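Side-chain contacts in nitrogenase molybdenum-iron protein alpha chain (Clostridium pasteurianum, PDB 4WES), which reduces dinitrogen to ammonia in the nitrogenase complex, pairing with a beta chain to carry an iron-molybdenum cofactor and a shared eight-iron cluster: residues G57-V62 against G140-C145; I72-I77 against N121-A126. All blocks are in the same frame, centred on the assembly; numbering follows the deposited sequence. Where two conformers were deposited one is given.

Contact 1. Residues G57-V62 against G140-C145; sequences GCKGVV and GVYATC. With CLF (Fe(8)-S(7) cluster), chain H; ICS (iron-sulfur-molybdenum cluster with interstitial carbon), chain F.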
ATOM      1  N   GLY A  57     -18.787  -9.576 -30.666  1.00  8.23           N
ATOM      2  CA  GLY A  57     -20.235  -9.493 -30.612  1.00  8.92           C
ATOM      3  C   GLY A  57     -20.919 -10.795 -30.236  1.00  8.44           C
ATOM      4  O   GLY A  57     -21.978 -10.806 -29.596  1.00  9.25           O
ATOM      5  N   CYS A  58     -20.327 -11.907 -30.617  1.00  8.21           N
ATOM      6  CA  CYS A  58     -20.919 -13.241 -30.352  1.00  8.57           C
ATOM      7  C   CYS A  58     -20.500 -13.795 -28.990  1.00  8.32           C
ATOM      8  O   CYS A  58     -21.345 -14.023 -28.113  1.00  9.79           O
ATOM      9  CB  CYS A  58     -20.473 -14.176 -31.471  1.00  8.87           C
ATOM     10  SG  CYS A  58     -21.247 -15.820 -31.367  1.00 10.08           S
ATOM     11  N   LYS A  59     -19.199 -13.992 -28.776  1.00  8.91           N
ATOM     12  CA  LYS A  59     -18.702 -14.554 -27.531  1.00  9.47           C
ATOM     13  C   LYS A  59     -18.657 -13.519 -26.419  1.00  8.57           C
ATOM     14  O   LYS A  59     -19.114 -13.747 -25.305  1.00  9.36           O
ATOM     15  CB  LYS A  59     -17.323 -15.186 -27.750  1.00  9.25           C
ATOM     16  CG  LYS A  59     -16.786 -16.057 -26.618  1.00  9.30           C
ATOM     17  CD  LYS A  59     -16.136 -15.340 -25.463  1.00  9.19           C
ATOM     18  CE  LYS A  59     -15.549 -16.355 -24.512  1.00 10.12           C
ATOM     19  NZ  LYS A  59     -14.876 -15.759 -23.326  1.00  9.34           N
ATOM     20  N   GLY A  60     -18.023 -12.381 -26.713  1.00  8.99           N
ATOM     21  CA  GLY A  60     -17.821 -11.400 -25.668  1.00  9.49           C
ATOM     22  C   GLY A  60     -19.088 -10.730 -25.189  1.00  9.58           C
ATOM     23  O   GLY A  60     -19.148 -10.297 -24.031  1.00 11.63           O
ATOM     24  N   VAL A  61     -20.082 -10.630 -26.067  1.00  8.79           N
ATOM     25  CA  VAL A  61     -21.277  -9.841 -25.822  1.00  8.88           C
ATOM     26  C   VAL A  61     -22.495 -10.729 -25.562  1.00  8.84           C
ATOM     27  O   VAL A  61     -22.982 -10.807 -24.434  1.00  8.81           O
ATOM     28  CB  VAL A  61     -21.518  -8.798 -26.948  1.00  9.66           C
ATOM     29  CG1 VAL A  61     -22.858  -8.111 -26.776  1.00  9.94           C
ATOM     30  CG2 VAL A  61     -20.360  -7.797 -26.962  1.00  9.48           C
ATOM     31  N   VAL A  62     -23.009 -11.432 -26.567  1.00  8.72           N
ATOM     32  CA  VAL A  62     -24.272 -12.137 -26.365  1.00  9.40           C
ATOM     33  C   VAL A  62     -24.140 -13.402 -25.535  1.00  8.46           C
ATOM     34  O   VAL A  62     -24.954 -13.665 -24.631  1.00  9.32           O
ATOM     35  CB  VAL A  62     -24.972 -12.414 -27.720  1.00  9.59           C
ATOM     36  CG1 VAL A  62     -26.227 -13.275 -27.516  1.00 10.84           C
ATOM     37  CG2 VAL A  62     -25.329 -11.100 -28.401  1.00 10.55           C
ATOM     38  N   GLY A 140     -19.936 -23.950 -25.173  1.00  8.82           N
ATOM     39  CA  GLY A 140     -19.888 -23.220 -26.430  1.00  9.17           C
ATOM     40  C   GLY A 140     -18.484 -23.251 -27.005  1.00  8.73           C
ATOM     41  O   GLY A 140     -17.503 -23.247 -26.263  1.00  9.04           O
ATOM     42  N   VAL A 141     -18.400 -23.256 -28.339  1.00  9.31           N
ATOM     43  CA  VAL A 141     -17.151 -23.193 -29.071  0.52  8.65           C
ATOM     44  C   VAL A 141     -17.233 -22.018 -30.018  1.00  9.14           C
ATOM     45  O   VAL A 141     -18.157 -21.952 -30.837  1.00  9.94           O
ATOM     46  CB  VAL A 141     -16.934 -24.442 -29.912  0.52  8.53           C
ATOM     47  CG1 VAL A 141     -15.643 -24.301 -30.712  0.52  8.47           C
ATOM     48  CG2 VAL A 141     -16.922 -25.679 -29.026  0.52  8.85           C
ATOM     49  N   TYR A 142     -16.274 -21.087 -29.930  1.00  9.04           N
ATOM     50  CA  TYR A 142     -16.361 -19.827 -30.638  1.00  9.21           C
ATOM     51  C   TYR A 142     -15.179 -19.693 -31.595  1.00  9.10           C
ATOM     52  O   TYR A 142     -14.023 -19.718 -31.155  1.00  9.51           O
ATOM     53  CB  TYR A 142     -16.370 -18.656 -29.629  1.00  9.28           C
ATOM     54  CG  TYR A 142     -17.549 -18.784 -28.707  1.00  8.70           C
ATOM     55  CD1 TYR A 142     -18.781 -18.250 -29.017  1.00  8.67           C
ATOM     56  CD2 TYR A 142     -17.447 -19.515 -27.552  1.00  8.52           C
ATOM     57  CE1 TYR A 142     -19.873 -18.440 -28.192  1.00  9.19           C
ATOM     58  CE2 TYR A 142     -18.530 -19.756 -26.723  1.00  8.66           C
ATOM     59  CZ  TYR A 142     -19.753 -19.205 -27.055  1.00  8.81           C
ATOM     60  OH  TYR A 142     -20.865 -19.428 -26.264  1.00  9.69           O
ATOM     61  N   ALA A 143     -15.470 -19.551 -32.884  1.00  9.04           N
ATOM     62  CA  ALA A 143     -14.419 -19.354 -33.862  1.00  8.88           C
ATOM     63  C   ALA A 143     -13.784 -17.959 -33.741  1.00  9.15           C
ATOM     64  O   ALA A 143     -14.416 -17.004 -33.321  1.00  9.78           O
ATOM     65  CB  ALA A 143     -14.946 -19.554 -35.274  1.00  9.63           C
ATOM     66  N   THR A 144     -12.541 -17.897 -34.175  1.00  9.12           N
ATOM     67  CA  THR A 144     -11.735 -16.693 -34.233  1.00  8.60           C
ATOM     68  C   THR A 144     -11.109 -16.620 -35.636  1.00  8.93           C
ATOM     69  O   THR A 144     -11.226 -17.564 -36.419  1.00  9.44           O
ATOM     70  CB  THR A 144     -10.643 -16.704 -33.165  1.00  8.58           C
ATOM     71  OG1 THR A 144      -9.783 -17.796 -33.406  1.00  9.64           O
ATOM     72  CG2 THR A 144     -11.229 -16.729 -31.789  1.00  9.05           C
ATOM     73  N   CYS A 145     -10.410 -15.515 -35.940  1.00  8.58           N
ATOM     74  CA  CYS A 145      -9.843 -15.296 -37.274  1.00  9.31           C
ATOM     75  C   CYS A 145      -9.289 -16.517 -38.016  1.00  9.78           C
ATOM     76  O   CYS A 145      -9.639 -16.692 -39.187  1.00 11.34           O
ATOM     77  CB  CYS A 145      -8.810 -14.164 -37.225  1.00  9.43           C
ATOM     78  SG  CYS A 145      -9.541 -12.519 -37.059  1.00  9.75           S
TER
HETATM   79 FE1  CLF H 604      -9.797 -11.930 -34.838  1.00  8.84          FE
HETATM   80 FE2  CLF H 604      -8.899 -10.182 -33.297  1.00  9.41          FE
HETATM   81 FE3  CLF H 604     -11.614 -10.673 -33.146  1.00  8.59          FE
HETATM   82 FE4  CLF H 604      -9.759 -12.445 -32.268  1.00  8.55          FE
HETATM   83  S1  CLF H 604      -7.794 -12.376 -33.622  1.00  9.07           S
HETATM   84  S2A CLF H 604     -10.460  -9.694 -34.905  1.00  9.11           S
HETATM   85  S4A CLF H 604     -10.182 -10.385 -31.391  1.00  9.16           S
HETATM   86  S3A CLF H 604     -11.536 -12.947 -33.663  1.00  8.69           S
HETATM   87 FE5  CLF H 604      -6.986 -13.110 -30.328  0.66 11.95          FE
HETATM   88 FE6  CLF H 604      -4.507 -13.547 -32.925  0.66 10.01          FE
HETATM   89 FE7  CLF H 604      -4.552 -11.910 -30.716  1.00  8.51          FE
HETATM   90 FE8  CLF H 604      -6.228 -10.941 -32.585  1.00  9.34          FE
HETATM   91  S2B CLF H 604      -5.086 -14.145 -30.789  1.00  9.43           S
HETATM   92  S3B CLF H 604      -4.000 -11.291 -32.879  1.00  9.35           S
HETATM   93  S4B CLF H 604      -6.564 -10.858 -30.294  1.00  8.70           S
HETATM   94 FE1  ICS F 602     -26.575  -3.862 -27.117  1.00  8.52          FE
HETATM   95 MO1  ICS F 602     -20.084  -2.129 -25.310  1.00  7.47          MO
HETATM   96 FE2  ICS F 602     -24.004  -4.184 -27.712  1.00  8.08          FE
HETATM   97 FE3  ICS F 602     -24.766  -4.008 -25.156  1.00  8.15          FE
HETATM   98 FE4  ICS F 602     -24.911  -1.884 -26.747  1.00  8.18          FE
HETATM   99 FE5  ICS F 602     -22.496  -1.234 -26.107  1.00  7.79          FE
HETATM  100 FE6  ICS F 602     -21.609  -3.543 -27.007  1.00  7.80          FE
HETATM  101 FE7  ICS F 602     -22.344  -3.335 -24.532  1.00  7.73          FE
HETATM  102  CX  ICS F 602     -23.396  -3.001 -26.227  1.00  8.35           C
HETATM  103  S1A ICS F 602     -25.416  -2.791 -28.797  1.00  8.76           S
HETATM  104  S1B ICS F 602     -20.733  -1.550 -27.481  1.00  7.90           S
HETATM  105  S2A ICS F 602     -25.326  -5.675 -26.623  1.00  8.61           S
HETATM  106  S2B ICS F 602     -22.113  -4.908 -28.636  1.00  8.23           S
HETATM  107  S3A ICS F 602     -24.141   0.208 -26.653  1.00  8.42           S
HETATM  108  S3B ICS F 602     -20.550  -4.456 -25.280  1.00  7.64           S
HETATM  109  S4A ICS F 602     -26.495  -2.542 -25.223  1.00  8.70           S
HETATM  110  S4B ICS F 602     -21.800  -1.252 -23.979  1.00  7.77           S
HETATM  111  S5A ICS F 602     -23.735  -4.431 -23.220  1.00  8.36           S

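Contact 2. Residues I72-I77 against N121-A126; sequences ITHGPI and NKLKDA. With CLF (Fe(8)-S(7) cluster), chain H.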
ATOM      1  N   ILE A  72     -15.685 -21.814 -24.721  1.00  8.12           N
ATOM      2  CA  ILE A  72     -14.321 -22.089 -25.172  1.00  8.27           C
ATOM      3  C   ILE A  72     -14.028 -21.322 -26.445  1.00  8.40           C
ATOM      4  O   ILE A  72     -14.664 -21.549 -27.479  1.00  8.80           O
ATOM      5  CB  ILE A  72     -14.074 -23.594 -25.421  1.00  8.83           C
ATOM      6  CG1 ILE A  72     -14.431 -24.433 -24.177  1.00  9.01           C
ATOM      7  CG2 ILE A  72     -12.625 -23.811 -25.838  1.00  9.68           C
ATOM      8  CD1 ILE A  72     -14.279 -25.937 -24.398  1.00 10.19           C
ATOM      9  N   THR A  73     -13.068 -20.400 -26.368  1.00  8.00           N
ATOM     10  CA  THR A  73     -12.596 -19.718 -27.568  1.00  8.19           C
ATOM     11  C   THR A  73     -11.629 -20.634 -28.315  1.00  8.53           C
ATOM     12  O   THR A  73     -10.622 -21.047 -27.759  1.00  9.95           O
ATOM     13  CB  THR A  73     -11.868 -18.417 -27.198  1.00  9.63           C
ATOM     14  OG1 THR A  73     -12.792 -17.589 -26.466  1.00 10.03           O
ATOM     15  CG2 THR A  73     -11.321 -17.720 -28.410  1.00 11.56           C
ATOM     16  N   HIS A  74     -11.972 -20.924 -29.565  1.00  8.32           N
ATOM     17  CA  HIS A  74     -11.081 -21.719 -30.404  1.00  8.71           C
ATOM     18  C   HIS A  74     -10.209 -20.742 -31.215  1.00  9.01           C
ATOM     19  O   HIS A  74     -10.660 -20.175 -32.210  1.00  9.19           O
ATOM     20  CB  HIS A  74     -11.857 -22.668 -31.305  1.00  8.85           C
ATOM     21  CG  HIS A  74     -10.979 -23.593 -32.077  1.00  9.31           C
ATOM     22  ND1 HIS A  74      -9.864 -24.202 -31.541  1.00  9.38           N
ATOM     23  CD2 HIS A  74     -11.055 -23.976 -33.369  1.00 10.32           C
ATOM     24  CE1 HIS A  74      -9.329 -24.976 -32.471  1.00 10.05           C
ATOM     25  NE2 HIS A  74     -10.043 -24.868 -33.580  1.00 10.25           N
ATOM     26  N   GLY A  75      -8.999 -20.488 -30.722  1.00  8.85           N
ATOM     27  CA  GLY A  75      -8.155 -19.458 -31.323  1.00  9.48           C
ATOM     28  C   GLY A  75      -6.890 -19.357 -30.527  1.00  9.28           C
ATOM     29  O   GLY A  75      -6.710 -20.053 -29.529  1.00  9.06           O
ATOM     30  N   PRO A  76      -5.964 -18.488 -30.989  1.00  8.84           N
ATOM     31  CA  PRO A  76      -4.813 -18.133 -30.183  1.00  8.70           C
ATOM     32  C   PRO A  76      -5.256 -17.296 -28.979  1.00  8.83           C
ATOM     33  O   PRO A  76      -6.452 -17.014 -28.807  1.00  9.62           O
ATOM     34  CB  PRO A  76      -3.876 -17.420 -31.176  1.00  9.09           C
ATOM     35  CG  PRO A  76      -4.612 -17.410 -32.504  1.00  9.38           C
ATOM     36  CD  PRO A  76      -6.077 -17.622 -32.152  1.00  9.77           C
ATOM     37  N   ILE A  77      -4.333 -16.989 -28.081  1.00  8.67           N
ATOM     38  CA  ILE A  77      -4.762 -16.675 -26.719  1.00  8.58           C
ATOM     39  C   ILE A  77      -5.467 -15.326 -26.542  1.00  8.75           C
ATOM     40  O   ILE A  77      -6.272 -15.209 -25.599  1.00  8.84           O
ATOM     41  CB  ILE A  77      -3.563 -16.772 -25.733  1.00  8.99           C
ATOM     42  CG1 ILE A  77      -4.044 -16.908 -24.288  1.00  9.18           C
ATOM     43  CG2 ILE A  77      -2.607 -15.592 -25.894  1.00 10.81           C
ATOM     44  CD1 ILE A  77      -4.889 -18.151 -24.035  1.00 11.00           C
ATOM     45  N   ASN A 121      -8.217 -31.497 -33.336  1.00 12.38           N
ATOM     46  CA  ASN A 121      -7.952 -32.457 -32.249  1.00 14.20           C
ATOM     47  C   ASN A 121      -7.748 -31.757 -30.927  1.00 12.51           C
ATOM     48  O   ASN A 121      -8.233 -32.237 -29.909  1.00 12.06           O
ATOM     49  CB  ASN A 121      -6.744 -33.323 -32.566  1.00 22.65           C
ATOM     50  CG  ASN A 121      -7.060 -34.355 -33.597  1.00 55.96           C
ATOM     51  OD1 ASN A 121      -6.201 -34.733 -34.386  1.00 79.53           O
ATOM     52  ND2 ASN A 121      -8.314 -34.811 -33.604  1.00 87.82           N
ATOM     53  N   LYS A 122      -7.117 -30.582 -30.923  1.00 11.23           N
ATOM     54  CA  LYS A 122      -6.966 -29.860 -29.689  1.00 10.99           C
ATOM     55  C   LYS A 122      -8.317 -29.370 -29.185  1.00 10.96           C
ATOM     56  O   LYS A 122      -8.600 -29.375 -27.993  1.00 10.68           O
ATOM     57  CB  LYS A 122      -5.993 -28.692 -29.853  1.00 11.15           C
ATOM     58  CG  LYS A 122      -5.569 -28.054 -28.534  1.00 11.65           C
ATOM     59  CD  LYS A 122      -4.465 -27.033 -28.698  1.00 11.49           C
ATOM     60  CE  LYS A 122      -3.837 -26.663 -27.375  1.00 11.85           C
ATOM     61  NZ  LYS A 122      -2.860 -25.551 -27.564  1.00 12.38           N
ATOM     62  N   LEU A 123      -9.167 -28.930 -30.117  1.00 10.66           N
ATOM     63  CA  LEU A 123     -10.497 -28.491 -29.745  1.00 10.03           C
ATOM     64  C   LEU A 123     -11.294 -29.645 -29.112  1.00  9.45           C
ATOM     65  O   LEU A 123     -11.920 -29.476 -28.069  1.00 10.29           O
ATOM     66  CB  LEU A 123     -11.259 -27.925 -30.936  1.00 10.60           C
ATOM     67  CG  LEU A 123     -12.678 -27.506 -30.689  1.00 10.48           C
ATOM     68  CD1 LEU A 123     -12.775 -26.467 -29.585  1.00 11.47           C
ATOM     69  CD2 LEU A 123     -13.291 -27.019 -31.978  1.00 12.61           C
ATOM     70  N   LYS A 124     -11.298 -30.810 -29.762  1.00 10.19           N
ATOM     71  CA  LYS A 124     -11.972 -31.978 -29.174  1.00 10.43           C
ATOM     72  C   LYS A 124     -11.453 -32.235 -27.771  1.00 10.27           C
ATOM     73  O   LYS A 124     -12.230 -32.432 -26.827  1.00 10.24           O
ATOM     74  CB  LYS A 124     -11.692 -33.215 -30.052  1.00 11.37           C
ATOM     75  CG  LYS A 124     -12.050 -34.534 -29.387  1.00 13.08           C
ATOM     76  CD  LYS A 124     -11.834 -35.724 -30.297  1.00 15.24           C
ATOM     77  CE  LYS A 124     -10.412 -35.913 -30.717  1.00 24.45           C
ATOM     78  NZ  LYS A 124      -9.523 -36.431 -29.634  1.00 31.09           N
ATOM     79  N   ASP A 125     -10.137 -32.269 -27.619  1.00  9.89           N
ATOM     80  CA  ASP A 125      -9.555 -32.567 -26.334  1.00 10.54           C
ATOM     81  C   ASP A 125      -9.871 -31.528 -25.279  1.00 10.02           C
ATOM     82  O   ASP A 125     -10.113 -31.868 -24.111  1.00 10.38           O
ATOM     83  CB  ASP A 125      -8.047 -32.784 -26.446  1.00 10.70           C
ATOM     84  CG  ASP A 125      -7.656 -34.032 -27.226  1.00 12.39           C
ATOM     85  OD1 ASP A 125      -8.499 -34.918 -27.461  1.00 13.10           O
ATOM     86  OD2 ASP A 125      -6.436 -34.120 -27.587  1.00 13.73           O
ATOM     87  N   ALA A 126      -9.948 -30.257 -25.695  1.00  9.81           N
ATOM     88  CA  ALA A 126     -10.321 -29.188 -24.774  1.00  9.27           C
ATOM     89  C   ALA A 126     -11.764 -29.287 -24.336  1.00  9.14           C
ATOM     90  O   ALA A 126     -12.100 -29.031 -23.176  1.00  9.42           O
ATOM     91  CB  ALA A 126     -10.051 -27.827 -25.400  1.00  9.43           C
TER
HETATM   92 FE1  CLF H 604      -9.797 -11.930 -34.838  1.00  8.84          FE
HETATM   93 FE2  CLF H 604      -8.899 -10.182 -33.297  1.00  9.41          FE
HETATM   94 FE3  CLF H 604     -11.614 -10.673 -33.146  1.00  8.59          FE
HETATM   95 FE4  CLF H 604      -9.759 -12.445 -32.268  1.00  8.55          FE
HETATM   96  S1  CLF H 604      -7.794 -12.376 -33.622  1.00  9.07           S
HETATM   97  S2A CLF H 604     -10.460  -9.694 -34.905  1.00  9.11           S
HETATM   98  S4A CLF H 604     -10.182 -10.385 -31.391  1.00  9.16           S
HETATM   99  S3A CLF H 604     -11.536 -12.947 -33.663  1.00  8.69           S
HETATM  100 FE5  CLF H 604      -6.986 -13.110 -30.328  0.66 11.95          FE
HETATM  101 FE6  CLF H 604      -4.507 -13.547 -32.925  0.66 10.01          FE
HETATM  102 FE7  CLF H 604      -4.552 -11.910 -30.716  1.00  8.51          FE
HETATM  103 FE8  CLF H 604      -6.228 -10.941 -32.585  1.00  9.34          FE
HETATM  104  S2B CLF H 604      -5.086 -14.145 -30.789  1.00  9.43           S
HETATM  105  S3B CLF H 604      -4.000 -11.291 -32.879  1.00  9.35           S
HETATM  106  S4B CLF H 604      -6.564 -10.858 -30.294  1.00  8.70           S

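Contact 1. Residues G57-V62 against G140-C145
C58, one turn into helix 54-63, meets the ring of Y142 at its edge: SG lies 4.2 Å from Y142 CD1 and almost in the ring plane, a sulfur-aromatic contact that suits a small, polarisable thiol in a buried site. K59 comes next and crosses over the ring at about a right angle. Its CG stands 3.7 Å from the ring centroid, 19° off the normal, a CH-pi contact made by the aliphatic part of the chain, while CB reaches to 3.6 Å from Y142 CD1. The bend at chi2 (-82°) then carries the amine away from the ring, and NZ is hydrogen-bonded to T83 OG1. Y142, on strand 138-143 of a parallel sheet, is one side chain against which helix 54-63 packs; K59 also touches H71 and T73 of strand 69-74. The F172 ring meets that of Y142 with planes nearly parallel, and Y142 OH is hydrogen-bonded to H71 ND1. Farther along the helix V61 turns to the iron-molybdenum cofactor, CG1 lying 3.5 Å from S2A, where a branched apolar side chain suits the sulfide surface. Beyond the strand the other segment reaches the second cluster, C145 SG binding FE1 of the iron-sulfur cluster at 2.3 Å.

Contact 2. Residues I72-I77 against N121-A126
H74 lies with one face of its imidazole against L123, whose CB sits 4.1 Å from the ring centroid and 22° off the normal, a CH-pi contact displaced toward the rim of the ring. The nearest approach, 3.8 Å, is between L123 CB and H74 CE1. Of the two methyls of L123, CD2 also stands over this face, 4.0 Å from H74 CD2, while CD1 lies just beyond the rim on the ND1 side. Because CG of H74 is anti to the backbone N (chi1 -174°), the ring reaches out from the strand to the helix. Its rotation is fixed by two hydrogen bonds, ND1 with T108 OG1 and NE2 with D152 OD2. Histidine suits the place because it offers a flat face for leucine and a polar nitrogen at each of two ring positions; the carboxylate of D152 would be expected to favour a proton on NE2.

Two residues back on the same side of the strand, I72 points its CD1 at the helix backbone, 4.0 Å from A126 O. The small side chain of A126 leaves the long isoleucine room to approach the main chain. No hydrogen bond joins the two segments; they meet by van der Waals packing and the CH-pi contact. Farther along, P76 CB lies 3.5 Å from S2B of the iron-sulfur cluster. Helix 120-134 packed on strand 69-74 of a parallel sheet is an alpha/beta layer arrangement, here with a cluster site at the C-terminal end of the strand.

How the contacts relate
The two contacts lie with their centres about 13 Å apart and share one parallel sheet, in which strands 69-74 and 138-143 are neighbours. Along the chain the order is helix 54-63, strand 69-74, helix 120-134 and strand 138-143, so the pair closed by contact 2 falls entirely between the two segments of contact 1. Backbone bonding joins them directly, G140 O to I72 N, and T144 OG1 probably bonds to H74 O. Each contact sets a helix against one of these strands, and the loops that follow both strands converge on the same iron-sulfur cluster, which is shared with the beta chain.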